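Local coordinates for protein aminotransferase, class III (Deinococcus radiodurans, PDB 3I4J) that probably catalyses the transfer of amino groups with pyridoxal phosphate as cofactor, at residues Phe22-Asp25 against Arg29-Leu32; Gly51-Ala56 against Gly306-Asp311; Arg121-Thr126 against Glu184-Glu189; Pro161-Pro166 against Arg180-Arg185; Lys261-Ala264 against Pro269-Gly272. The protein carries 1 engineered substitution. One frame throughout, in Å; residues are numbered along the deposited sequence.

Contact 1: Phe22-Asp25 against Arg29-Leu32; sequences FLYD and RRYL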
# COMPACT_ATOMS: atom_id res chain seq x y z
N PHE C 22 -2.91 -1.18 25.36
CA PHE C 22 -3.80 -0.03 25.55
C PHE C 22 -3.62 1.17 24.62
O PHE C 22 -2.52 1.46 24.16
CB PHE C 22 -3.69 0.47 26.99
CG PHE C 22 -4.07 -0.54 28.02
CD1 PHE C 22 -5.41 -0.82 28.28
CD2 PHE C 22 -3.09 -1.23 28.73
CE1 PHE C 22 -5.76 -1.78 29.23
CE2 PHE C 22 -3.43 -2.18 29.68
CZ PHE C 22 -4.76 -2.46 29.93
N LEU C 23 -4.72 1.87 24.39
CA LEU C 23 -4.74 3.08 23.57
C LEU C 23 -5.33 4.21 24.41
O LEU C 23 -6.21 3.98 25.25
CB LEU C 23 -5.60 2.87 22.32
CG LEU C 23 -5.07 1.92 21.25
CD1 LEU C 23 -6.12 1.79 20.14
CD2 LEU C 23 -3.75 2.42 20.68
N TYR C 24 -4.86 5.43 24.19
CA TYR C 24 -5.34 6.60 24.94
C TYR C 24 -5.74 7.70 23.96
O TYR C 24 -5.01 7.95 23.00
CB TYR C 24 -4.23 7.13 25.86
CG TYR C 24 -3.66 6.13 26.84
CD1 TYR C 24 -4.04 6.14 28.18
CD2 TYR C 24 -2.74 5.17 26.42
CE1 TYR C 24 -3.51 5.22 29.09
CE2 TYR C 24 -2.21 4.24 27.31
CZ TYR C 24 -2.60 4.27 28.65
OH TYR C 24 -2.10 3.33 29.52
N ASP C 25 -6.88 8.34 24.18
CA ASP C 25 -7.28 9.42 23.28
C ASP C 25 -7.03 10.80 23.89
O ASP C 25 -6.57 10.90 25.03
CB ASP C 25 -8.75 9.28 22.81
CG ASP C 25 -9.77 9.37 23.94
OD1 ASP C 25 -9.45 9.90 25.03
OD2 ASP C 25 -10.92 8.93 23.71
N ARG C 29 -9.18 9.17 27.90
CA ARG C 29 -9.85 7.87 27.93
C ARG C 29 -8.87 6.77 27.56
O ARG C 29 -8.01 6.96 26.69
CB ARG C 29 -11.02 7.82 26.95
CG ARG C 29 -12.22 8.68 27.32
CD ARG C 29 -13.42 8.28 26.49
NE ARG C 29 -13.74 6.86 26.68
CZ ARG C 29 -14.61 6.17 25.95
NH1 ARG C 29 -15.27 6.76 24.96
NH2 ARG C 29 -14.81 4.89 26.21
N ARG C 30 -8.98 5.62 28.22
CA ARG C 30 -8.10 4.50 27.93
C ARG C 30 -8.93 3.34 27.38
O ARG C 30 -10.04 3.09 27.83
CB ARG C 30 -7.36 4.04 29.18
CG ARG C 30 -6.21 3.11 28.87
CD ARG C 30 -5.54 2.56 30.11
NE ARG C 30 -6.40 1.62 30.83
CZ ARG C 30 -5.97 0.77 31.75
NH1 ARG C 30 -4.68 0.75 32.08
NH2 ARG C 30 -6.81 -0.06 32.35
N TYR C 31 -8.36 2.65 26.39
CA TYR C 31 -9.03 1.52 25.75
C TYR C 31 -8.12 0.30 25.71
O TYR C 31 -6.91 0.43 25.51
CB TYR C 31 -9.39 1.87 24.31
CG TYR C 31 -10.16 3.14 24.10
CD1 TYR C 31 -11.54 3.12 23.89
CD2 TYR C 31 -9.51 4.38 24.04
CE1 TYR C 31 -12.25 4.28 23.62
CE2 TYR C 31 -10.22 5.55 23.77
CZ TYR C 31 -11.58 5.49 23.56
OH TYR C 31 -12.29 6.63 23.26
N LEU C 32 -8.70 -0.88 25.88
CA LEU C 32 -7.94 -2.11 25.78
C LEU C 32 -8.16 -2.50 24.32
O LEU C 32 -9.31 -2.62 23.88
CB LEU C 32 -8.50 -3.18 26.73
CG LEU C 32 -7.63 -4.42 27.00
CD1 LEU C 32 -8.18 -5.17 28.21
CD2 LEU C 32 -7.58 -5.32 25.78

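Contact 2: Gly51-Ala56 against Gly306-Asp311; sequences GERMAA and GLSVLD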
# COMPACT_ATOMS: atom_id res chain seq x y z
N GLY C 51 10.98 1.30 16.89
CA GLY C 51 11.20 2.67 16.47
C GLY C 51 12.67 2.98 16.25
O GLY C 51 13.04 3.62 15.26
N GLU C 52 13.51 2.52 17.16
CA GLU C 52 14.95 2.76 17.05
C GLU C 52 15.52 2.09 15.80
O GLU C 52 16.38 2.66 15.12
CB GLU C 52 15.69 2.22 18.28
CG GLU C 52 15.16 2.72 19.60
CD GLU C 52 15.09 4.23 19.68
OE1 GLU C 52 16.16 4.88 19.60
OE2 GLU C 52 13.97 4.77 19.82
N ARG C 53 15.03 0.89 15.49
CA ARG C 53 15.48 0.15 14.32
C ARG C 53 15.07 0.87 13.03
O ARG C 53 15.82 0.87 12.05
CB ARG C 53 14.91 -1.27 14.35
CG ARG C 53 15.44 -2.12 15.50
CD ARG C 53 16.89 -2.54 15.25
NE ARG C 53 16.98 -3.61 14.26
CZ ARG C 53 16.66 -4.88 14.49
NH1 ARG C 53 16.23 -5.25 15.69
NH2 ARG C 53 16.77 -5.78 13.53
N MET C 54 13.89 1.47 13.04
CA MET C 54 13.41 2.18 11.86
C MET C 54 14.25 3.45 11.68
O MET C 54 14.62 3.80 10.57
CB MET C 54 11.93 2.54 12.01
CG MET C 54 10.99 1.32 12.08
SD MET C 54 9.21 1.73 12.22
CE MET C 54 9.23 2.85 13.56
N ALA C 55 14.54 4.12 12.79
CA ALA C 55 15.35 5.34 12.76
C ALA C 55 16.74 5.04 12.20
O ALA C 55 17.27 5.79 11.38
CB ALA C 55 15.46 5.93 14.16
N ALA C 56 17.33 3.94 12.66
CA ALA C 56 18.66 3.57 12.18
C ALA C 56 18.65 3.29 10.68
O ALA C 56 19.58 3.67 9.97
CB ALA C 56 19.16 2.34 12.95
N GLY C 306 9.85 -4.76 10.00
CA GLY C 306 9.47 -6.16 10.01
C GLY C 306 10.52 -7.00 10.71
O GLY C 306 10.18 -7.86 11.52
N LEU C 307 11.78 -6.75 10.40
CA LEU C 307 12.88 -7.49 11.02
C LEU C 307 12.92 -7.30 12.54
O LEU C 307 13.13 -8.25 13.29
CB LEU C 307 14.22 -7.06 10.41
CG LEU C 307 15.49 -7.76 10.91
CD1 LEU C 307 15.39 -9.26 10.64
CD2 LEU C 307 16.70 -7.17 10.21
N SER C 308 12.72 -6.06 12.99
CA SER C 308 12.73 -5.77 14.42
C SER C 308 11.55 -6.47 15.10
O SER C 308 11.68 -7.01 16.20
CB SER C 308 12.66 -4.26 14.66
OG SER C 308 12.65 -3.96 16.05
N VAL C 309 10.40 -6.45 14.44
CA VAL C 309 9.21 -7.09 14.99
C VAL C 309 9.46 -8.60 15.09
O VAL C 309 9.08 -9.23 16.07
CB VAL C 309 7.97 -6.83 14.09
CG1 VAL C 309 6.82 -7.75 14.48
CG2 VAL C 309 7.54 -5.37 14.24
N LEU C 310 10.11 -9.17 14.08
CA LEU C 310 10.41 -10.59 14.09
C LEU C 310 11.34 -10.94 15.26
O LEU C 310 11.14 -11.96 15.92
CB LEU C 310 11.04 -11.02 12.76
CG LEU C 310 11.39 -12.50 12.62
CD1 LEU C 310 10.14 -13.36 12.82
CD2 LEU C 310 12.00 -12.75 11.25
N ASP C 311 12.34 -10.10 15.51
CA ASP C 311 13.26 -10.34 16.62
C ASP C 311 12.48 -10.48 17.93
O ASP C 311 12.77 -11.35 18.75
CB ASP C 311 14.25 -9.17 16.80
CG ASP C 311 15.29 -9.10 15.69
OD1 ASP C 311 15.68 -10.14 15.14
OD2 ASP C 311 15.72 -7.97 15.37

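Contact 3: Arg121-Thr126 against Glu184-Glu189; sequences RFKVIT and EREGPE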
# COMPACT_ATOMS: atom_id res chain seq x y z
N ARG C 121 -4.80 -23.70 -17.57
CA ARG C 121 -5.03 -23.59 -16.13
C ARG C 121 -5.16 -22.12 -15.72
O ARG C 121 -4.16 -21.42 -15.61
CB ARG C 121 -3.87 -24.22 -15.36
CG ARG C 121 -3.73 -25.74 -15.50
CD ARG C 121 -2.51 -26.21 -14.71
NE ARG C 121 -2.34 -27.66 -14.68
CZ ARG C 121 -3.02 -28.49 -13.89
NH1 ARG C 121 -3.92 -28.01 -13.04
NH2 ARG C 121 -2.77 -29.79 -13.92
N PHE C 122 -6.39 -21.67 -15.48
CA PHE C 122 -6.63 -20.27 -15.14
C PHE C 122 -7.54 -20.04 -13.93
O PHE C 122 -7.53 -18.96 -13.35
CB PHE C 122 -7.22 -19.55 -16.35
CG PHE C 122 -8.64 -19.92 -16.65
CD1 PHE C 122 -9.70 -19.13 -16.20
CD2 PHE C 122 -8.93 -21.06 -17.40
CE1 PHE C 122 -11.02 -19.47 -16.48
CE2 PHE C 122 -10.25 -21.41 -17.68
CZ PHE C 122 -11.30 -20.62 -17.23
N LYS C 123 -8.32 -21.05 -13.56
CA LYS C 123 -9.24 -20.90 -12.44
C LYS C 123 -8.58 -20.85 -11.07
O LYS C 123 -7.61 -21.56 -10.80
CB LYS C 123 -10.27 -22.03 -12.46
CG LYS C 123 -11.08 -22.09 -13.74
CD LYS C 123 -11.97 -23.32 -13.80
CE LYS C 123 -12.74 -23.38 -15.11
NZ LYS C 123 -13.56 -24.64 -15.25
N VAL C 124 -9.12 -20.00 -10.20
CA VAL C 124 -8.62 -19.88 -8.84
C VAL C 124 -9.77 -20.22 -7.91
O VAL C 124 -10.72 -19.45 -7.77
CB VAL C 124 -8.12 -18.46 -8.52
CG1 VAL C 124 -7.63 -18.41 -7.07
CG2 VAL C 124 -6.99 -18.07 -9.47
N ILE C 125 -9.71 -21.40 -7.31
CA ILE C 125 -10.75 -21.82 -6.40
C ILE C 125 -10.58 -21.12 -5.06
O ILE C 125 -9.48 -21.06 -4.53
CB ILE C 125 -10.70 -23.34 -6.14
CG1 ILE C 125 -10.92 -24.09 -7.45
CG2 ILE C 125 -11.76 -23.73 -5.10
CD1 ILE C 125 -10.69 -25.59 -7.35
N THR C 126 -11.68 -20.57 -4.54
CA THR C 126 -11.67 -19.95 -3.23
C THR C 126 -12.82 -20.60 -2.47
O THR C 126 -13.65 -21.29 -3.06
CB THR C 126 -11.83 -18.40 -3.28
OG1 THR C 126 -13.01 -18.05 -4.01
CG2 THR C 126 -10.60 -17.79 -3.95
N GLU C 184 -13.24 -32.08 -10.07
CA GLU C 184 -13.79 -33.00 -11.06
C GLU C 184 -14.82 -32.34 -11.95
O GLU C 184 -14.84 -32.56 -13.16
CB GLU C 184 -14.41 -34.22 -10.37
CG GLU C 184 -13.43 -34.99 -9.50
CD GLU C 184 -14.08 -36.13 -8.74
OE1 GLU C 184 -15.17 -35.92 -8.16
OE2 GLU C 184 -13.49 -37.23 -8.72
N ARG C 185 -15.69 -31.51 -11.37
CA ARG C 185 -16.71 -30.85 -12.17
C ARG C 185 -16.19 -29.63 -12.94
O ARG C 185 -16.74 -29.26 -13.97
CB ARG C 185 -17.91 -30.46 -11.30
CG ARG C 185 -17.74 -29.21 -10.47
CD ARG C 185 -18.91 -29.06 -9.51
NE ARG C 185 -20.20 -29.29 -10.17
CZ ARG C 185 -20.71 -28.51 -11.12
NH1 ARG C 185 -20.05 -27.42 -11.52
NH2 ARG C 185 -21.88 -28.80 -11.66
N GLU C 186 -15.12 -29.02 -12.43
CA GLU C 186 -14.54 -27.86 -13.10
C GLU C 186 -13.58 -28.31 -14.21
O GLU C 186 -13.43 -27.64 -15.23
CB GLU C 186 -13.75 -27.00 -12.10
CG GLU C 186 -14.60 -26.20 -11.13
CD GLU C 186 -15.49 -25.21 -11.83
OE1 GLU C 186 -15.01 -24.58 -12.80
OE2 GLU C 186 -16.65 -25.04 -11.41
N GLY C 187 -12.96 -29.46 -13.99
CA GLY C 187 -11.99 -29.96 -14.94
C GLY C 187 -10.66 -29.53 -14.35
O GLY C 187 -10.28 -28.36 -14.47
N PRO C 188 -9.92 -30.44 -13.71
CA PRO C 188 -8.63 -30.09 -13.11
C PRO C 188 -7.63 -29.40 -14.03
O PRO C 188 -6.80 -28.62 -13.58
CB PRO C 188 -8.11 -31.44 -12.59
CG PRO C 188 -8.76 -32.43 -13.50
CD PRO C 188 -10.16 -31.89 -13.62
N GLU C 189 -7.73 -29.67 -15.33
CA GLU C 189 -6.81 -29.07 -16.29
C GLU C 189 -7.11 -27.59 -16.55
O GLU C 189 -6.35 -26.91 -17.25
CB GLU C 189 -6.82 -29.84 -17.61
CG GLU C 189 -8.09 -29.71 -18.46
CD GLU C 189 -9.33 -30.36 -17.85
OE1 GLU C 189 -9.18 -31.29 -17.02
OE2 GLU C 189 -10.45 -29.94 -18.20

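Contact 4: Pro161-Pro166 against Arg180-Arg185; sequences PKLPKP and RALLER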
# COMPACT_ATOMS: atom_id res chain seq x y z
N PRO C 161 -14.41 -20.34 -9.24
CA PRO C 161 -15.34 -21.32 -8.67
C PRO C 161 -15.24 -21.29 -7.15
O PRO C 161 -14.20 -20.94 -6.59
CB PRO C 161 -14.85 -22.64 -9.27
CG PRO C 161 -13.39 -22.41 -9.45
CD PRO C 161 -13.33 -21.00 -9.98
N LYS C 162 -16.33 -21.65 -6.48
CA LYS C 162 -16.37 -21.63 -5.02
C LYS C 162 -16.49 -22.99 -4.36
O LYS C 162 -17.28 -23.83 -4.78
CB LYS C 162 -17.53 -20.75 -4.56
CG LYS C 162 -17.35 -19.26 -4.88
CD LYS C 162 -16.24 -18.66 -4.05
CE LYS C 162 -16.16 -17.15 -4.21
NZ LYS C 162 -15.16 -16.55 -3.26
N LEU C 163 -15.68 -23.20 -3.32
CA LEU C 163 -15.70 -24.44 -2.55
C LEU C 163 -16.61 -24.16 -1.35
O LEU C 163 -16.63 -23.04 -0.83
CB LEU C 163 -14.29 -24.78 -2.05
CG LEU C 163 -14.14 -26.08 -1.25
CD1 LEU C 163 -14.31 -27.26 -2.20
CD2 LEU C 163 -12.78 -26.13 -0.57
N PRO C 164 -17.37 -25.17 -0.91
CA PRO C 164 -18.27 -24.98 0.23
C PRO C 164 -17.53 -24.60 1.52
O PRO C 164 -16.36 -24.93 1.71
CB PRO C 164 -18.97 -26.33 0.36
CG PRO C 164 -18.99 -26.83 -1.05
CD PRO C 164 -17.60 -26.49 -1.53
N LYS C 165 -18.24 -23.92 2.41
CA LYS C 165 -17.68 -23.52 3.69
C LYS C 165 -17.24 -24.78 4.43
O LYS C 165 -17.88 -25.83 4.31
CB LYS C 165 -18.75 -22.78 4.50
CG LYS C 165 -18.31 -22.34 5.89
CD LYS C 165 -19.44 -21.62 6.63
CE LYS C 165 -19.85 -20.34 5.92
NZ LYS C 165 -20.80 -19.53 6.75
N PRO C 166 -16.14 -24.71 5.19
CA PRO C 166 -15.70 -25.90 5.92
C PRO C 166 -16.69 -26.25 7.03
O PRO C 166 -17.39 -25.38 7.55
CB PRO C 166 -14.33 -25.49 6.45
CG PRO C 166 -14.46 -24.00 6.62
CD PRO C 166 -15.20 -23.58 5.38
N ARG C 180 -11.87 -32.25 -4.18
CA ARG C 180 -11.71 -33.16 -5.30
C ARG C 180 -12.98 -33.11 -6.15
O ARG C 180 -12.91 -33.06 -7.37
CB ARG C 180 -11.48 -34.60 -4.83
CG ARG C 180 -11.14 -35.55 -5.99
CD ARG C 180 -11.23 -37.01 -5.57
NE ARG C 180 -10.42 -37.30 -4.39
CZ ARG C 180 -9.12 -37.58 -4.42
NH1 ARG C 180 -8.46 -37.63 -5.57
NH2 ARG C 180 -8.47 -37.82 -3.29
N ALA C 181 -14.13 -33.10 -5.48
CA ALA C 181 -15.42 -33.06 -6.17
C ALA C 181 -15.54 -31.81 -7.05
O ALA C 181 -16.02 -31.89 -8.19
CB ALA C 181 -16.56 -33.09 -5.15
N LEU C 182 -15.12 -30.67 -6.53
CA LEU C 182 -15.18 -29.43 -7.29
C LEU C 182 -14.22 -29.49 -8.48
O LEU C 182 -14.56 -29.07 -9.59
CB LEU C 182 -14.82 -28.23 -6.40
CG LEU C 182 -14.78 -26.87 -7.11
CD1 LEU C 182 -16.09 -26.64 -7.84
CD2 LEU C 182 -14.53 -25.76 -6.09
N LEU C 183 -13.03 -30.01 -8.24
CA LEU C 183 -12.04 -30.12 -9.30
C LEU C 183 -12.57 -30.99 -10.43
O LEU C 183 -12.40 -30.67 -11.61
CB LEU C 183 -10.74 -30.71 -8.74
CG LEU C 183 -9.85 -29.70 -8.01
CD1 LEU C 183 -8.77 -30.44 -7.23
CD2 LEU C 183 -9.23 -28.75 -9.02
N GLU C 184 -13.24 -32.08 -10.07
CA GLU C 184 -13.79 -33.00 -11.06
C GLU C 184 -14.82 -32.34 -11.95
O GLU C 184 -14.84 -32.56 -13.16
CB GLU C 184 -14.41 -34.22 -10.37
CG GLU C 184 -13.43 -34.99 -9.50
CD GLU C 184 -14.08 -36.13 -8.74
OE1 GLU C 184 -15.17 -35.92 -8.16
OE2 GLU C 184 -13.49 -37.23 -8.72
N ARG C 185 -15.69 -31.51 -11.37
CA ARG C 185 -16.71 -30.85 -12.17
C ARG C 185 -16.19 -29.63 -12.94
O ARG C 185 -16.74 -29.26 -13.97
CB ARG C 185 -17.91 -30.46 -11.30
CG ARG C 185 -17.74 -29.21 -10.47
CD ARG C 185 -18.91 -29.06 -9.51
NE ARG C 185 -20.20 -29.29 -10.17
CZ ARG C 185 -20.71 -28.51 -11.12
NH1 ARG C 185 -20.05 -27.42 -11.52
NH2 ARG C 185 -21.88 -28.80 -11.66

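Contact 5: Lys261-Ala264 against Pro269-Gly272; sequences KGLA and PLAG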
# COMPACT_ATOMS: atom_id res chain seq x y z
N LYS C 261 -0.59 -7.40 7.43
CA LYS C 261 -0.98 -6.88 8.74
C LYS C 261 0.03 -7.08 9.86
O LYS C 261 0.78 -6.17 10.21
CB LYS C 261 -2.33 -7.47 9.17
CG LYS C 261 -3.51 -6.98 8.37
CD LYS C 261 -4.83 -7.38 9.02
CE LYS C 261 -6.00 -6.80 8.25
NZ LYS C 261 -7.29 -7.00 8.96
N GLY C 262 0.03 -8.28 10.45
CA GLY C 262 0.93 -8.56 11.54
C GLY C 262 2.40 -8.69 11.21
O GLY C 262 3.22 -8.82 12.12
N LEU C 263 2.75 -8.66 9.92
CA LEU C 263 4.14 -8.80 9.51
C LEU C 263 5.01 -7.75 10.19
O LEU C 263 6.05 -8.08 10.77
CB LEU C 263 4.25 -8.70 7.98
CG LEU C 263 5.47 -9.36 7.33
CD1 LEU C 263 5.59 -10.81 7.81
CD2 LEU C 263 5.34 -9.32 5.81
N ALA C 264 4.61 -6.48 10.11
CA ALA C 264 5.35 -5.41 10.78
C ALA C 264 4.54 -4.92 11.99
O ALA C 264 4.86 -3.90 12.60
CB ALA C 264 5.61 -4.25 9.80
N PRO C 269 3.88 -0.17 6.91
CA PRO C 269 3.01 -0.85 5.94
C PRO C 269 3.86 -1.90 5.22
O PRO C 269 4.59 -1.58 4.28
CB PRO C 269 2.58 0.27 5.00
CG PRO C 269 2.79 1.53 5.82
CD PRO C 269 4.07 1.24 6.53
N LEU C 270 3.76 -3.14 5.68
CA LEU C 270 4.52 -4.24 5.11
C LEU C 270 3.65 -5.50 4.98
O LEU C 270 2.85 -5.81 5.87
CB LEU C 270 5.72 -4.54 6.01
CG LEU C 270 6.68 -5.65 5.56
CD1 LEU C 270 7.44 -5.19 4.33
CD2 LEU C 270 7.65 -5.98 6.68
N ALA C 271 3.82 -6.19 3.87
CA ALA C 271 3.10 -7.42 3.56
C ALA C 271 3.94 -8.15 2.52
O ALA C 271 5.01 -7.67 2.14
CB ALA C 271 1.72 -7.10 2.98
N GLY C 272 3.47 -9.29 2.06
CA GLY C 272 4.24 -10.01 1.06
C GLY C 272 3.83 -11.46 0.97
O GLY C 272 2.84 -11.87 1.56
O HOH W 1 2.58 -5.14 8.45

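Contact 1: Phe22-Asp25 against Arg29-Leu32
Phe22 lays its ring on the guanidinium group of Arg30, with the two planes only 9° apart. Arg30 CZ stands over the ring face, 3.6 Å from Phe22 CE1, so the pair is both a stack and a cation-pi contact. The same ring carbon, Phe22 CE1, meets Leu32 CG at 3.9 Å. Leu23 then makes an antiparallel hydrogen-bonded pair with Tyr31. Leu23 N gives to Tyr31 O at 2.9 Å, and Tyr31 N returns a bond to Leu23 O. Tyr24 uses one ring face to take a CH-pi contact from Arg30 CG. Arg30 CG is turned away from its own backbone N (chi1 -166°) and the chain bends at chi3, which lets one arginine serve both rings. Asp25 closes the hairpin with its backbone and its carboxylate. Its N binds Arg29 O. Asp25 OD1 accepts Arg29 N at 3.0 Å from above the carboxylate plane, and also Ala27 N. Asp25 OD2 accepts Tyr31 OH at 2.7 Å on its anti side and well out of the carboxylate plane, with ring and carboxylate 80° apart. With an alanine here, Tyr31 OH and the amides of Arg29 and Ala27 would probably lose their acceptors. The beta hairpin forms one small sheet with strand 14-19, which pairs with Tyr24. Leu32 rests on helix 411-428, and Phe69 of the second subunit meets the Tyr31 ring edge-to-face.

Contact 2: Gly51-Ala56 against Gly306-Asp311
Arg53 of helix 48-60 reaches across to Asp311 of helix 300-315 in a helix-helix contact built on a salt bridge. The two short segments run roughly antiparallel, at 149°, with axes 9.2 Å apart at closest approach. Beside them, Ala55 packs on Gly51 of the second subunit. The arginine makes most of the contact. Its chain bends at chi2 and chi3, which carries the guanidinium group along Ser308 to the carboxylate. Arg53 NH1 bonds to Asp311 OD2 at 2.8 Å, and Arg53 NH2 bonds to the same oxygen at 3.0 Å. The grip is end-on, and OD2 lies in the guanidinium plane. A leucine in place of Arg53 would probably leave Asp311 OD2 without its positive mate and its two donors. Ser308 CA sits over one face of the guanidinium plane. Nearer its root, the side chain packs CG on Ser308 OG at 3.4 Å. Leu307 CG touches Arg53 NH2 at 3.5 Å. Ser308 OG is buried here without a polar partner in the model, so the arginine's aliphatic part meets it by packing alone. Asp311 OD1 forms a second salt bridge, with Arg80 of helix 72-84. The carboxylate is shared between two arginines, which would favour its negative charge.

Contact 3: Arg121-Thr126 against Glu184-Glu189
Lys123 and Glu186 meet in a salt bridge, with Lys123 NZ 2.8 Å from Glu186 OE1. The lysine chain is extended beyond CG and goes straight from the strand to the end of the helix. Its CD also passes 3.4 Å from Glu186 OE1. The glutamate bends at chi2 (-62°), which brings OE1 alongside the end of the lysine. The ammonium nitrogen comes to OE1 on the anti side, 23° out of the carboxylate plane. Lys123 NZ also binds the backbone Glu186 O at 3.0 Å, tilted from the carbonyl plane. Thr190 OG1 is a further partner of NZ. Glu186 ends helix 178-186, and Gly187 leaves it with positive phi. Helix 178-186 lies in the beta-alpha-beta crossover connection from strand 162-163 to the parallel strand 191-196. Strand 123-127 lies between those two in the large mixed sheet. Lys123 therefore ties the middle strand to the exit of the helix. Arg121 lies along the next turn of chain, Pro188 and Glu189. Its CG packs 3.4 Å from Glu189 O, and the face of its guanidinium group is over Glu189 CA. Its polar end is held by others: NE by Glu118, NH1 by Val191 O and NH2 by Ala224 O.

Contact 4: Pro161-Pro166 against Arg180-Arg185
Leu182 on helix 178-186 packs against the chain at Pro161, Lys162 and Leu163, and it supplies more than half of the surface buried here. Its CB points toward this chain. CG is anti to the backbone N (chi1 177°), and from there the side chain forks into two methyl groups that do the touching. CD1 goes to the proline side and lies 4.4 Å from Pro161 CB. CD2 goes to the strand backbone. It rests 3.6 Å from Lys162 O and 3.9 Å from Leu163 N. It also meets the Leu163 side chain, at 4.2 Å from Leu163 CB and about as far from Leu163 CD1. The methyl thus sits against a peptide unit and the root of the next side chain. The side chains meet by apolar contact. The CB of Lys162 points away from the helix, and its NZ binds Thr126 OG1. Leu163 pairs through its backbone with Thr126 and Val128; strand 162-163 is the outermost strand of the mixed sheet on this side, within this chain. Helix 178-186 covers this margin and strand 123-127, where Leu182 and Leu183 touch Ile125. Leu163 also touches Tyr213 of helix 213-224, which packs on Leu183 through Ile220 and Ala224.

Contact 5: Lys261-Ala264 against Pro269-Gly272
Leu263 and Leu270 provide most of the apolar contact between 261-264, in the loop that joins the antiparallel neighbours 256-259 and 271-275, and the chain leading into the second strand. Leu263 CD2 lies 3.9 Å from Leu270 CG. The same methyl continues over the backbone and reaches Ala271 CA at 3.7 Å. Leu263 has CG turned from its backbone N (chi1 -156°), which directs this branch along the second segment. Ala264 adds a methyl-to-methylene contact, with its CB 3.8 Å from Leu270 CB. Tyr77 of helix 72-84 touches both leucines.

The polar contact runs through one water. The water takes a bond from Ala264 N at 2.9 Å. It lies 2.7 Å from Lys261 O and 2.7 Å from Leu270 O, and it can donate to either. More acceptors are within its reach than it has protons. At the subunit interface, Lys261 O is also bound by Tyr296 OH of the second subunit. Lys261 NZ binds Ala38 O. A sulfate about 5 Å from the Lys261 side chain, probably from the crystallisation liquor, may mark a pocket.

Backbone pairing is the third kind. Ala271 bonds with Val95 and Gly272 with Leu259, on the strands to either side in the mixed sheet. Chemically, the contact joins a leucine-alanine core to a water bridge between buried backbone groups.

How the contacts relate
Contacts 3 and 4 form one patch, with centres 9 Å apart. They share Glu184 and Arg185 of helix 178-186 and use neighbouring strands, 123-127 and 162-163. Thr126 OG1 lies 2.7 Å from Lys162 NZ between them, a probable hydrogen bond. Contacts 2 and 5 also touch, with centres 13 Å apart, through Val309 CG2 and Ala264 O at 3.5 Å. Contact 1 lies 48 Å from contact 3, centre to centre, across the middle of the chain. Contacts 1, 2 and 5 reach the second subunit. A sulfate ion, probably from the crystallisation liquor, lies about 5 Å from the Lys261 side chain and may mark a pocket; contacts 3 and 4 reach the same mixed sheet as contact 5, with centres 30 Å from it.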